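Local coordinates for glycosylation Associate Protein 3 (Streptococcus agalactiae serotype V, PDB 6OYC) that belongs to an accessory Sec secretory system family and, as part of a Gap123 complex, probably supports glycosylation and secretion of bacterial surface proteins, perhaps through carbohydrate binding, at residues L151-T156 and L203-L208; H160-N165 and Q187-L192; L166-K171 and I224-Y229; G211-L216 and K242-I247. One frame throughout, in Å; residues are numbered along the deposited sequence.

In the fold
All four contacts belong to the same alpha/beta half of the chain, built on a parallel sheet in the order 191-193, 163-168, 223-227, 248-251, 289-291. Contacts 2 and 3 pair strand 163-168 with its two neighbours, their centres 11 Å apart. Contacts 1 and 4 both use helix 206-218, with centres 12 Å apart: the first lays loop 151-156 against its start, the second packs its middle on the turn that follows helix 231-243. Contact 3 is buried and crosses contacts 1, 2 and 4 along the chain. Leu212 and Leu216 of contact 4 touch Leu166 and Ile224 of contact 3, so the contacts tie loop, helix and three adjoining strands into one alpha/beta unit.

Contact 1 (L151-T156 and L203-L208); sequences LSTEFT and LILPEL
Surface packing by van der Waals contact brings Thr153 and Phe155, in the loop leading to strand 163-168, against Leu205, Glu207 and Leu208 at the start of helix 206-218. The surface buried is small, about 203 Å² over both sides, and Thr153 supplies the largest share. Its CG2 does most of the touching: Thr153 CG2 lies 3.6 Å from Leu205 CD1 and 4.0 Å from Leu208 CB. The first torsion explains this, since OG1 takes the crowded position between backbone N and carbonyl carbon (chi1 52°) while CG2 stands anti to the carbonyl carbon. Thr153 OG1 meets carbon, Glu207 CB at 3.8 Å, and the Glu207 carboxylate leads away from the loop. Leu208 has CG anti to its backbone N (chi1 -176°), and its CD1 branch touches two groups: Leu208 CD1 is 3.6 Å from Thr153 O and 4.1 Å from Phe155 CE1. The Leu208 and Phe155 side chains cross at about a right angle. Leu205 is the N-cap residue, its O accepting from Leu208 N, and its own N is bonded to Tyr240 OH of helix 231-243. Phe155 also rests on Leu164 and Leu166, so its ring bridges strand 163-168 and helix 206-218. With a carbon on at least one side of every approach, the two segments are held together by packing, while the loop's hydrogen bonds go to Glu191 and Ser194.

Contact 2 (H160-N165 and Q187-L192); sequences HQDVLN and QQKVEL
Asn165 meets the chain at Lys189 and Val190 with nearly every atom of its side chain. At the base, Asn165 CB is 3.2 Å from Lys189 O and 3.9 Å from Val190 CG2. Asn165 CG stands anti to the carbonyl carbon (chi1 -66°), 3.6 Å from Lys189 O. Beyond it, Asn165 ND2 donates to Lys189 O at 3.1 Å, reaching the carbonyl from 28° out of its plane, and also lies 3.7 Å from Lys189 CG. The other amide atom, OD1, accepts from Asn225 ND2, so the amide links the loop leading into strand 191-193 to strand 223-227. These segments belong to a beta-alpha-beta unit in which strand 163-168, helix 171-174 and strand 191-193 follow in turn; the parallel pairing opens with Glu191 N donating to Asn165 O at 2.8 Å. One residue back, Leu164 CD1 touches Glu191 CG at 3.8 Å, the two side chains crossing at about a right angle. The tip of Lys189, near Gln161 and Val163, is doubtfully placed.

Contact 3 (L166-K171 and I224-Y229); sequences LLLVEK and INVIAY
Leu166 and Leu167 pair with Val226 and Ile227 as neighbouring parallel strands in the five-stranded sheet, whose 2-1-3-4-5 order is that of flavodoxin-like alpha/beta folds and also occurs within alpha/beta-hydrolase sheets. The short strand axes are inclined at 20°, and the register is fixed by Leu166 N to Asn225 O (2.8 Å), Ile227 N to Leu166 O (2.8 Å) and Leu168 N to Ile227 O (2.9 Å). On the face carrying Leu166 and Val226, Leu168 spreads both methyls over one branch: Leu168 CD1 and CD2 each lie 3.6 Å from Val226 CG1. Ala236 touches Leu168 and Ala237 touches Val226, while Leu166 meets Leu212 of helix 206-218. On the other face Leu167 holds CG anti to its backbone N (chi1 -179°), and Leu167 CD1 meets Ile227 CG2 at 3.8 Å, the side chains crossing at about a right angle. That same CD1 also lies at the edge of the Tyr229 ring. Tyr229 itself places CG between backbone N and carbonyl carbon (chi1 62°), and its ring slides past Glu170 in the opposite direction, ring and carboxylate planes perpendicular. Tyr229 OH accepts from Glu170 N at 3.2 Å and is also bonded to Asp173 OD2. Glu170 OE1 accepts from Gly233 N. A water above one face of the Tyr229 ring accepts from Tyr229 N and donates to Leu168 O and, at 2.6 Å, to Glu170 OE1.

Contact 4 (G211-L216 and K242-I247); sequences GLEDAL and KKFPRI
Leu212, Glu213 and Leu216 of helix 206-218 line one side of the Phe244 ring, which sits where helix 231-243 gives way to a turn. The apolar contacts come first. Leu212 CB lies 4.0 Å from Phe244 CE2, and Leu216 CD1 lies 3.8 Å from Phe244 CD1, both oblique to the ring. Glu213 uses its aliphatic part: Glu213 CG is at the ring edge, 3.8 Å from Phe244 CE1, the two side chains crossing at about a right angle. Lys243 CB lies over one face of the ring, toward its rim. Further along, Leu216 CD1 reaches Ile247 CG2 at 4.2 Å.

A second kind of packing is aliphatic on guanidinium. The Arg246 chain bends at chi2 (-119°) and chi3 (-33°) and slides past Leu216 in the opposite direction, with Leu216 CD2 over one guanidinium face, 3.3 Å from Arg246 NH2. That nitrogen makes a weak hydrogen bond to Ile222 O.

In the backbone, Ile247 N bonds to Phe244 O, closing a type I turn that brings Arg246 and Ile247 to the helix. Leu212, Leu216 and Ile247 all rest on Ile224, while Tyr240 touches Leu212 and Ile247, so the contact lies between helices 206-218 and 231-243 over strand 223-227.

Contact 1 (L151-T156 and L203-L208)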
loop_
_atom_site.group_PDB
_atom_site.type_symbol
_atom_site.label_atom_id
_atom_site.label_comp_id
_atom_site.label_asym_id
_atom_site.label_seq_id
_atom_site.Cartn_x
_atom_site.Cartn_y
_atom_site.Cartn_z
ATOM N N LEU C 151 -1.146 -14.384 -4.587
ATOM C CA LEU C 151 -2.018 -14.510 -3.422
ATOM C C LEU C 151 -3.345 -13.823 -3.714
ATOM O O LEU C 151 -3.358 -12.642 -4.061
ATOM C CB LEU C 151 -1.360 -13.883 -2.188
ATOM C CG LEU C 151 -1.762 -14.406 -0.811
ATOM C CD1 LEU C 151 -1.792 -15.920 -0.817
ATOM C CD2 LEU C 151 -0.786 -13.909 0.241
ATOM N N SER C 152 -4.460 -14.547 -3.548
ATOM C CA SER C 152 -5.771 -14.044 -3.957
ATOM C C SER C 152 -6.829 -14.138 -2.860
ATOM O O SER C 152 -6.502 -14.396 -1.702
ATOM C CB SER C 152 -6.255 -14.800 -5.190
ATOM O OG SER C 152 -7.457 -14.233 -5.681
ATOM N N THR C 153 -8.103 -13.925 -3.220
ATOM C CA THR C 153 -9.209 -14.002 -2.268
ATOM C C THR C 153 -9.649 -15.434 -1.983
ATOM O O THR C 153 -10.357 -15.665 -0.995
ATOM C CB THR C 153 -10.420 -13.215 -2.779
ATOM O OG1 THR C 153 -10.737 -13.632 -4.111
ATOM C CG2 THR C 153 -10.133 -11.730 -2.791
ATOM N N GLU C 154 -9.252 -16.390 -2.820
ATOM C CA GLU C 154 -9.707 -17.765 -2.669
ATOM C C GLU C 154 -9.079 -18.416 -1.449
ATOM O O GLU C 154 -7.887 -18.250 -1.180
ATOM C CB GLU C 154 -9.358 -18.584 -3.916
ATOM C CG GLU C 154 -10.072 -18.137 -5.201
ATOM C CD GLU C 154 -9.203 -18.290 -6.449
ATOM O OE1 GLU C 154 -8.281 -17.455 -6.637
ATOM O OE2 GLU C 154 -9.442 -19.237 -7.243
ATOM N N PHE C 155 -9.894 -19.170 -0.720
ATOM C CA PHE C 155 -9.442 -20.023 0.367
ATOM C C PHE C 155 -10.239 -21.318 0.311
ATOM O O PHE C 155 -11.346 -21.362 -0.237
ATOM C CB PHE C 155 -9.627 -19.349 1.732
ATOM C CG PHE C 155 -11.063 -18.983 2.035
ATOM C CD1 PHE C 155 -11.576 -17.755 1.651
ATOM C CD2 PHE C 155 -11.901 -19.872 2.692
ATOM C CE1 PHE C 155 -12.896 -17.412 1.922
ATOM C CE2 PHE C 155 -13.224 -19.535 2.964
ATOM C CZ PHE C 155 -13.718 -18.301 2.576
ATOM N N THR C 156 -9.694 -22.373 0.913
ATOM C CA THR C 156 -10.339 -23.680 0.878
ATOM C C THR C 156 -10.692 -24.178 2.276
ATOM O O THR C 156 -9.945 -23.971 3.241
ATOM C CB THR C 156 -9.466 -24.702 0.152
ATOM O OG1 THR C 156 -10.302 -25.753 -0.345
ATOM C CG2 THR C 156 -8.394 -25.277 1.072
ATOM N N LEU C 203 -8.352 -4.501 1.361
ATOM C CA LEU C 203 -8.727 -5.867 1.684
ATOM C C LEU C 203 -10.227 -6.012 1.908
ATOM O O LEU C 203 -10.684 -7.071 2.341
ATOM C CB LEU C 203 -7.935 -6.346 2.899
ATOM C CG LEU C 203 -6.454 -6.434 2.538
ATOM C CD1 LEU C 203 -5.594 -6.757 3.755
ATOM C CD2 LEU C 203 -6.250 -7.460 1.434
ATOM N N ILE C 204 -11.001 -4.968 1.632
ATOM C CA ILE C 204 -12.453 -5.053 1.603
ATOM C C ILE C 204 -12.818 -5.360 0.158
ATOM O O ILE C 204 -12.837 -4.470 -0.690
ATOM C CB ILE C 204 -13.097 -3.760 2.104
ATOM C CG1 ILE C 204 -12.681 -3.530 3.555
ATOM C CG2 ILE C 204 -14.619 -3.804 1.945
ATOM C CD1 ILE C 204 -13.194 -2.272 4.163
ATOM N N LEU C 205 -13.055 -6.638 -0.136
ATOM C CA LEU C 205 -13.185 -7.103 -1.514
ATOM C C LEU C 205 -14.500 -7.851 -1.699
ATOM O O LEU C 205 -14.765 -8.834 -0.979
ATOM C CB LEU C 205 -12.008 -8.003 -1.896
ATOM C CG LEU C 205 -10.665 -7.286 -1.769
ATOM C CD1 LEU C 205 -9.507 -8.243 -1.946
ATOM C CD2 LEU C 205 -10.586 -6.115 -2.757
ATOM N N PRO C 206 -15.331 -7.438 -2.658
ATOM C CA PRO C 206 -16.588 -8.157 -2.919
ATOM C C PRO C 206 -16.394 -9.642 -3.145
ATOM O O PRO C 206 -17.269 -10.436 -2.765
ATOM C CB PRO C 206 -17.132 -7.462 -4.172
ATOM C CG PRO C 206 -16.513 -6.087 -4.144
ATOM C CD PRO C 206 -15.141 -6.287 -3.558
ATOM N N GLU C 207 -15.255 -10.047 -3.718
ATOM C CA GLU C 207 -15.010 -11.471 -3.946
ATOM C C GLU C 207 -14.668 -12.209 -2.655
ATOM O O GLU C 207 -14.889 -13.420 -2.561
ATOM C CB GLU C 207 -13.910 -11.665 -4.989
ATOM C CG GLU C 207 -14.417 -11.512 -6.419
ATOM C CD GLU C 207 -15.883 -11.977 -6.588
ATOM O OE1 GLU C 207 -16.119 -13.207 -6.686
ATOM O OE2 GLU C 207 -16.801 -11.113 -6.633
ATOM N N LEU C 208 -14.140 -11.508 -1.654
ATOM C CA LEU C 208 -13.858 -12.147 -0.372
ATOM C C LEU C 208 -15.093 -12.157 0.521
ATOM O O LEU C 208 -15.344 -13.138 1.231
ATOM C CB LEU C 208 -12.697 -11.431 0.316
ATOM C CG LEU C 208 -12.198 -12.013 1.633
ATOM C CD1 LEU C 208 -11.770 -13.468 1.473
ATOM C CD2 LEU C 208 -11.070 -11.144 2.199
#

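Contact 2 (H160-N165 and Q187-L192)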
loop_
_atom_site.group_PDB
_atom_site.type_symbol
_atom_site.label_atom_id
_atom_site.label_comp_id
_atom_site.label_asym_id
_atom_site.label_seq_id
_atom_site.Cartn_x
_atom_site.Cartn_y
_atom_site.Cartn_z
ATOM N N HIS C 160 -15.292 -31.667 7.836
ATOM C CA HIS C 160 -14.959 -31.961 9.229
ATOM C C HIS C 160 -14.005 -30.931 9.832
ATOM O O HIS C 160 -13.416 -31.178 10.890
ATOM C CB HIS C 160 -14.376 -33.375 9.399
ATOM C CG HIS C 160 -15.102 -34.439 8.629
ATOM N ND1 HIS C 160 -16.475 -34.462 8.496
ATOM C CD2 HIS C 160 -14.641 -35.521 7.956
ATOM C CE1 HIS C 160 -16.827 -35.509 7.770
ATOM N NE2 HIS C 160 -15.734 -36.168 7.431
ATOM N N GLN C 161 -13.833 -29.782 9.175
ATOM C CA GLN C 161 -13.040 -28.692 9.726
ATOM C C GLN C 161 -13.898 -27.861 10.670
ATOM O O GLN C 161 -14.998 -27.429 10.306
ATOM C CB GLN C 161 -12.483 -27.815 8.606
ATOM C CG GLN C 161 -11.119 -27.216 8.899
ATOM C CD GLN C 161 -10.571 -26.394 7.744
ATOM O OE1 GLN C 161 -10.585 -26.828 6.586
ATOM N NE2 GLN C 161 -10.081 -25.196 8.056
ATOM N N ASP C 162 -13.400 -27.638 11.885
ATOM C CA ASP C 162 -14.138 -26.870 12.881
ATOM C C ASP C 162 -13.791 -25.385 12.867
ATOM O O ASP C 162 -14.664 -24.547 13.124
ATOM C CB ASP C 162 -13.887 -27.446 14.280
ATOM C CG ASP C 162 -12.419 -27.364 14.701
ATOM O OD1 ASP C 162 -12.165 -27.213 15.918
ATOM O OD2 ASP C 162 -11.520 -27.450 13.826
ATOM N N VAL C 163 -12.543 -25.032 12.574
ATOM C CA VAL C 163 -12.091 -23.648 12.594
ATOM C C VAL C 163 -11.502 -23.310 11.232
ATOM O O VAL C 163 -10.763 -24.110 10.642
ATOM C CB VAL C 163 -11.057 -23.406 13.717
ATOM C CG1 VAL C 163 -10.735 -21.929 13.850
ATOM C CG2 VAL C 163 -11.563 -23.959 15.039
ATOM N N LEU C 164 -11.853 -22.136 10.721
ATOM C CA LEU C 164 -11.127 -21.513 9.626
ATOM C C LEU C 164 -10.464 -20.243 10.150
ATOM O O LEU C 164 -11.146 -19.338 10.652
ATOM C CB LEU C 164 -12.044 -21.193 8.450
ATOM C CG LEU C 164 -11.295 -20.458 7.348
ATOM C CD1 LEU C 164 -10.186 -21.334 6.772
ATOM C CD2 LEU C 164 -12.259 -19.989 6.273
ATOM N N ASN C 165 -9.142 -20.191 10.053
ATOM C CA ASN C 165 -8.371 -19.016 10.443
ATOM C C ASN C 165 -7.905 -18.325 9.168
ATOM O O ASN C 165 -7.055 -18.846 8.443
ATOM C CB ASN C 165 -7.212 -19.402 11.352
ATOM C CG ASN C 165 -7.688 -19.951 12.686
ATOM O OD1 ASN C 165 -8.549 -19.358 13.344
ATOM N ND2 ASN C 165 -7.139 -21.098 13.083
ATOM N N GLN C 187 1.664 -20.035 15.089
ATOM C CA GLN C 187 1.245 -20.866 16.202
ATOM C C GLN C 187 -0.112 -21.494 15.907
ATOM O O GLN C 187 -0.751 -22.012 16.832
ATOM C CB GLN C 187 1.169 -20.048 17.513
ATOM C CG GLN C 187 2.532 -19.647 18.098
ATOM C CD GLN C 187 2.423 -18.930 19.441
ATOM O OE1 GLN C 187 2.900 -17.802 19.598
ATOM N NE2 GLN C 187 1.800 -19.585 20.416
ATOM N N GLN C 188 -0.569 -21.464 14.650
ATOM C CA GLN C 188 -1.860 -22.020 14.265
ATOM C C GLN C 188 -1.835 -22.474 12.812
ATOM O O GLN C 188 -0.877 -22.239 12.072
ATOM C CB GLN C 188 -2.997 -21.006 14.436
ATOM C CG GLN C 188 -3.323 -20.609 15.844
ATOM C CD GLN C 188 -3.701 -19.158 15.920
ATOM O OE1 GLN C 188 -2.834 -18.286 16.020
ATOM N NE2 GLN C 188 -5.002 -18.879 15.852
ATOM N N LYS C 189 -2.913 -23.151 12.431
ATOM C CA LYS C 189 -3.322 -23.345 11.048
ATOM C C LYS C 189 -3.963 -22.060 10.522
ATOM O O LYS C 189 -4.641 -21.344 11.267
ATOM C CB LYS C 189 -4.330 -24.500 10.978
ATOM C CG LYS C 189 -5.699 -24.113 11.554
ATOM C CD LYS C 189 -6.602 -25.298 11.825
ATOM C CE LYS C 189 -8.008 -24.814 12.118
ATOM N NZ LYS C 189 -8.976 -25.382 11.146
ATOM N N VAL C 190 -3.757 -21.764 9.235
ATOM C CA VAL C 190 -4.273 -20.520 8.670
ATOM C C VAL C 190 -4.361 -20.624 7.151
ATOM O O VAL C 190 -3.624 -21.385 6.517
ATOM C CB VAL C 190 -3.396 -19.315 9.094
ATOM C CG1 VAL C 190 -2.204 -19.152 8.168
ATOM C CG2 VAL C 190 -4.230 -18.063 9.158
ATOM N N GLU C 191 -5.268 -19.836 6.569
ATOM C CA GLU C 191 -5.360 -19.614 5.130
ATOM C C GLU C 191 -5.034 -18.150 4.839
ATOM O O GLU C 191 -5.675 -17.246 5.389
ATOM C CB GLU C 191 -6.761 -19.950 4.610
ATOM C CG GLU C 191 -7.110 -21.429 4.596
ATOM C CD GLU C 191 -6.463 -22.156 3.436
ATOM O OE1 GLU C 191 -6.775 -21.804 2.270
ATOM O OE2 GLU C 191 -5.631 -23.062 3.695
ATOM N N LEU C 192 -4.049 -17.918 3.974
ATOM C CA LEU C 192 -3.646 -16.569 3.605
ATOM C C LEU C 192 -4.452 -16.063 2.418
ATOM O O LEU C 192 -4.590 -16.761 1.408
ATOM C CB LEU C 192 -2.159 -16.514 3.266
ATOM C CG LEU C 192 -1.231 -17.230 4.233
ATOM C CD1 LEU C 192 0.209 -17.072 3.774
ATOM C CD2 LEU C 192 -1.413 -16.673 5.609
#

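Contact 3 (L166-K171 and I224-Y229)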
loop_
_atom_site.group_PDB
_atom_site.type_symbol
_atom_site.label_atom_id
_atom_site.label_comp_id
_atom_site.label_asym_id
_atom_site.label_seq_id
_atom_site.Cartn_x
_atom_site.Cartn_y
_atom_site.Cartn_z
ATOM N N LEU C 166 -8.499 -17.176 8.882
ATOM C CA LEU C 166 -8.225 -16.409 7.674
ATOM C C LEU C 166 -7.247 -15.297 8.029
ATOM O O LEU C 166 -7.582 -14.399 8.805
ATOM C CB LEU C 166 -9.522 -15.832 7.118
ATOM C CG LEU C 166 -9.805 -16.048 5.641
ATOM C CD1 LEU C 166 -9.660 -17.530 5.296
ATOM C CD2 LEU C 166 -11.196 -15.546 5.316
ATOM N N LEU C 167 -6.042 -15.357 7.480
ATOM C CA LEU C 167 -5.036 -14.323 7.709
ATOM C C LEU C 167 -5.058 -13.343 6.541
ATOM O O LEU C 167 -4.669 -13.688 5.418
ATOM C CB LEU C 167 -3.639 -14.912 7.881
ATOM C CG LEU C 167 -2.629 -13.794 8.140
ATOM C CD1 LEU C 167 -2.994 -13.083 9.431
ATOM C CD2 LEU C 167 -1.211 -14.321 8.210
ATOM N N LEU C 168 -5.497 -12.121 6.816
ATOM C CA LEU C 168 -5.540 -11.064 5.813
ATOM C C LEU C 168 -4.126 -10.515 5.645
ATOM O O LEU C 168 -3.573 -9.918 6.575
ATOM C CB LEU C 168 -6.524 -9.977 6.240
ATOM C CG LEU C 168 -7.977 -9.997 5.742
ATOM C CD1 LEU C 168 -8.562 -11.392 5.761
ATOM C CD2 LEU C 168 -8.862 -9.038 6.545
ATOM N N VAL C 169 -3.530 -10.730 4.478
ATOM C CA VAL C 169 -2.141 -10.370 4.224
ATOM C C VAL C 169 -2.130 -9.045 3.466
ATOM O O VAL C 169 -2.785 -8.914 2.422
ATOM C CB VAL C 169 -1.418 -11.476 3.434
ATOM C CG1 VAL C 169 -0.008 -11.051 3.079
ATOM C CG2 VAL C 169 -1.413 -12.788 4.223
ATOM N N GLU C 170 -1.413 -8.048 4.002
ATOM C CA GLU C 170 -1.293 -6.761 3.330
ATOM C C GLU C 170 -0.765 -6.977 1.918
ATOM O O GLU C 170 0.117 -7.811 1.693
ATOM C CB GLU C 170 -0.360 -5.816 4.105
ATOM C CG GLU C 170 -0.760 -5.499 5.548
ATOM C CD GLU C 170 -2.100 -4.770 5.666
ATOM O OE1 GLU C 170 -2.807 -4.987 6.672
ATOM O OE2 GLU C 170 -2.456 -3.979 4.759
ATOM N N LYS C 171 -1.340 -6.237 0.967
ATOM C CA LYS C 171 -1.037 -6.452 -0.443
ATOM C C LYS C 171 0.458 -6.362 -0.704
ATOM O O LYS C 171 1.035 -7.208 -1.396
ATOM C CB LYS C 171 -1.798 -5.441 -1.306
ATOM C CG LYS C 171 -1.606 -5.621 -2.811
ATOM C CD LYS C 171 -0.857 -4.432 -3.389
ATOM C CE LYS C 171 -0.573 -4.603 -4.878
ATOM N NZ LYS C 171 0.452 -3.623 -5.360
ATOM N N ILE C 224 -15.200 -19.135 11.798
ATOM C CA ILE C 224 -14.264 -18.357 10.998
ATOM C C ILE C 224 -13.709 -17.235 11.866
ATOM O O ILE C 224 -14.465 -16.436 12.435
ATOM C CB ILE C 224 -14.921 -17.800 9.731
ATOM C CG1 ILE C 224 -15.465 -18.946 8.874
ATOM C CG2 ILE C 224 -13.913 -16.953 8.923
ATOM C CD1 ILE C 224 -16.058 -18.484 7.550
ATOM N N ASN C 225 -12.391 -17.195 11.986
ATOM C CA ASN C 225 -11.680 -16.070 12.570
ATOM C C ASN C 225 -10.936 -15.340 11.458
ATOM O O ASN C 225 -10.266 -15.971 10.630
ATOM C CB ASN C 225 -10.708 -16.532 13.650
ATOM C CG ASN C 225 -11.391 -17.299 14.752
ATOM O OD1 ASN C 225 -12.197 -16.747 15.499
ATOM N ND2 ASN C 225 -11.057 -18.579 14.876
ATOM N N VAL C 226 -11.080 -14.023 11.419
ATOM C CA VAL C 226 -10.368 -13.189 10.459
ATOM C C VAL C 226 -9.317 -12.408 11.241
ATOM O O VAL C 226 -9.656 -11.581 12.099
ATOM C CB VAL C 226 -11.325 -12.270 9.692
ATOM C CG1 VAL C 226 -10.556 -11.394 8.729
ATOM C CG2 VAL C 226 -12.356 -13.114 8.932
ATOM N N ILE C 227 -8.041 -12.724 10.977
ATOM C CA ILE C 227 -6.883 -12.154 11.663
ATOM C C ILE C 227 -6.181 -11.162 10.742
ATOM O O ILE C 227 -5.961 -11.446 9.555
ATOM C CB ILE C 227 -5.893 -13.254 12.088
ATOM C CG1 ILE C 227 -6.586 -14.306 12.954
ATOM C CG2 ILE C 227 -4.680 -12.657 12.796
ATOM C CD1 ILE C 227 -6.359 -15.710 12.454
ATOM N N ALA C 228 -5.793 -10.012 11.299
ATOM C CA ALA C 228 -5.001 -9.029 10.570
ATOM C C ALA C 228 -3.944 -8.414 11.482
ATOM O O ALA C 228 -4.032 -8.488 12.709
ATOM C CB ALA C 228 -5.882 -7.933 9.984
ATOM N N TYR C 229 -2.940 -7.791 10.851
ATOM C CA TYR C 229 -1.798 -7.194 11.542
ATOM C C TYR C 229 -1.402 -5.804 11.041
ATOM O O TYR C 229 -0.534 -5.179 11.660
ATOM C CB TYR C 229 -0.572 -8.107 11.412
ATOM C CG TYR C 229 -0.163 -8.291 9.981
ATOM C CD1 TYR C 229 -0.734 -9.296 9.200
ATOM C CD2 TYR C 229 0.771 -7.442 9.389
ATOM C CE1 TYR C 229 -0.372 -9.461 7.884
ATOM C CE2 TYR C 229 1.133 -7.599 8.069
ATOM C CZ TYR C 229 0.560 -8.612 7.321
ATOM O OH TYR C 229 0.916 -8.769 5.998
HETATM O O HOH W 1 -3.313 -7.241 7.899
#

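Contact 4 (G211-L216 and K242-I247)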
loop_
_atom_site.group_PDB
_atom_site.type_symbol
_atom_site.label_atom_id
_atom_site.label_comp_id
_atom_site.label_asym_id
_atom_site.label_seq_id
_atom_site.Cartn_x
_atom_site.Cartn_y
_atom_site.Cartn_z
ATOM N N GLY C 211 -16.925 -14.905 -0.853
ATOM C CA GLY C 211 -16.333 -16.171 -0.445
ATOM C C GLY C 211 -16.663 -16.546 0.990
ATOM O O GLY C 211 -16.907 -17.719 1.297
ATOM N N LEU C 212 -16.666 -15.560 1.890
ATOM C CA LEU C 212 -17.051 -15.797 3.278
ATOM C C LEU C 212 -18.525 -16.169 3.392
ATOM O O LEU C 212 -18.897 -17.016 4.215
ATOM C CB LEU C 212 -16.778 -14.549 4.114
ATOM C CG LEU C 212 -15.333 -14.210 4.460
ATOM C CD1 LEU C 212 -15.211 -12.724 4.821
ATOM C CD2 LEU C 212 -14.832 -15.125 5.583
ATOM N N GLU C 213 -19.380 -15.504 2.614
ATOM C CA GLU C 213 -20.805 -15.811 2.638
ATOM C C GLU C 213 -21.057 -17.257 2.225
ATOM O O GLU C 213 -21.802 -17.984 2.897
ATOM C CB GLU C 213 -21.550 -14.855 1.715
ATOM C CG GLU C 213 -22.725 -14.154 2.324
ATOM C CD GLU C 213 -23.537 -13.430 1.267
ATOM O OE1 GLU C 213 -22.949 -12.613 0.513
ATOM O OE2 GLU C 213 -24.757 -13.688 1.180
ATOM N N ASP C 214 -20.440 -17.683 1.113
ATOM C CA ASP C 214 -20.553 -19.066 0.664
ATOM C C ASP C 214 -20.057 -20.032 1.733
ATOM O O ASP C 214 -20.719 -21.031 2.042
ATOM C CB ASP C 214 -19.759 -19.274 -0.624
ATOM C CG ASP C 214 -20.297 -18.487 -1.791
ATOM O OD1 ASP C 214 -21.393 -17.899 -1.682
ATOM O OD2 ASP C 214 -19.604 -18.446 -2.830
ATOM N N ALA C 215 -18.877 -19.760 2.296
ATOM C CA ALA C 215 -18.343 -20.623 3.341
ATOM C C ALA C 215 -19.341 -20.789 4.481
ATOM O O ALA C 215 -19.547 -21.903 4.979
ATOM C CB ALA C 215 -17.021 -20.058 3.858
ATOM N N LEU C 216 -20.004 -19.695 4.880
ATOM C CA LEU C 216 -20.872 -19.738 6.056
ATOM C C LEU C 216 -22.188 -20.454 5.777
ATOM O O LEU C 216 -22.788 -21.017 6.702
ATOM C CB LEU C 216 -21.124 -18.320 6.566
ATOM C CG LEU C 216 -19.860 -17.715 7.175
ATOM C CD1 LEU C 216 -19.921 -16.187 7.243
ATOM C CD2 LEU C 216 -19.592 -18.323 8.546
ATOM N N LYS C 242 -18.572 -6.680 10.987
ATOM C CA LYS C 242 -19.871 -6.040 11.077
ATOM C C LYS C 242 -20.875 -6.699 10.137
ATOM O O LYS C 242 -22.062 -6.800 10.468
ATOM C CB LYS C 242 -19.730 -4.548 10.800
ATOM C CG LYS C 242 -20.989 -3.858 10.338
ATOM C CD LYS C 242 -21.777 -3.278 11.497
ATOM C CE LYS C 242 -22.996 -2.480 10.974
ATOM N NZ LYS C 242 -23.798 -1.806 12.054
ATOM N N LYS C 243 -20.413 -7.184 8.988
ATOM C CA LYS C 243 -21.295 -7.878 8.061
ATOM C C LYS C 243 -21.622 -9.302 8.503
ATOM O O LYS C 243 -22.671 -9.814 8.106
ATOM C CB LYS C 243 -20.675 -7.903 6.661
ATOM C CG LYS C 243 -20.732 -6.576 5.938
ATOM C CD LYS C 243 -22.181 -6.167 5.668
ATOM C CE LYS C 243 -22.467 -6.039 4.176
ATOM N NZ LYS C 243 -23.827 -6.541 3.811
ATOM N N PHE C 244 -20.765 -9.948 9.304
ATOM C CA PHE C 244 -20.929 -11.357 9.681
ATOM C C PHE C 244 -20.743 -11.548 11.180
ATOM O O PHE C 244 -19.656 -11.915 11.638
ATOM C CB PHE C 244 -19.952 -12.260 8.931
ATOM C CG PHE C 244 -20.007 -12.124 7.430
ATOM C CD1 PHE C 244 -21.082 -12.617 6.710
ATOM C CD2 PHE C 244 -18.963 -11.524 6.733
ATOM C CE1 PHE C 244 -21.128 -12.503 5.323
ATOM C CE2 PHE C 244 -19.003 -11.402 5.342
ATOM C CZ PHE C 244 -20.089 -11.891 4.638
ATOM N N PRO C 245 -21.800 -11.350 11.972
ATOM C CA PRO C 245 -21.700 -11.591 13.423
ATOM C C PRO C 245 -21.189 -12.974 13.804
ATOM O O PRO C 245 -20.758 -13.159 14.947
ATOM C CB PRO C 245 -23.141 -11.390 13.908
ATOM C CG PRO C 245 -23.750 -10.485 12.907
ATOM C CD PRO C 245 -23.112 -10.800 11.584
ATOM N N ARG C 246 -21.231 -13.954 12.897
ATOM C CA ARG C 246 -20.761 -15.292 13.239
ATOM C C ARG C 246 -19.240 -15.383 13.300
ATOM O O ARG C 246 -18.712 -16.278 13.966
ATOM C CB ARG C 246 -21.283 -16.307 12.223
ATOM C CG ARG C 246 -22.792 -16.510 12.228
ATOM C CD ARG C 246 -23.147 -17.967 12.570
ATOM N NE ARG C 246 -22.162 -18.925 12.068
ATOM C CZ ARG C 246 -22.216 -19.487 10.860
ATOM N NH1 ARG C 246 -23.212 -19.172 10.039
ATOM N NH2 ARG C 246 -21.282 -20.364 10.471
ATOM N N ILE C 247 -18.519 -14.489 12.630
ATOM C CA ILE C 247 -17.063 -14.569 12.640
ATOM C C ILE C 247 -16.502 -13.703 13.768
ATOM O O ILE C 247 -17.162 -12.804 14.299
ATOM C CB ILE C 247 -16.464 -14.174 11.273
ATOM C CG1 ILE C 247 -16.605 -12.678 11.038
ATOM C CG2 ILE C 247 -17.153 -14.916 10.139
ATOM C CD1 ILE C 247 -15.397 -12.092 10.396
#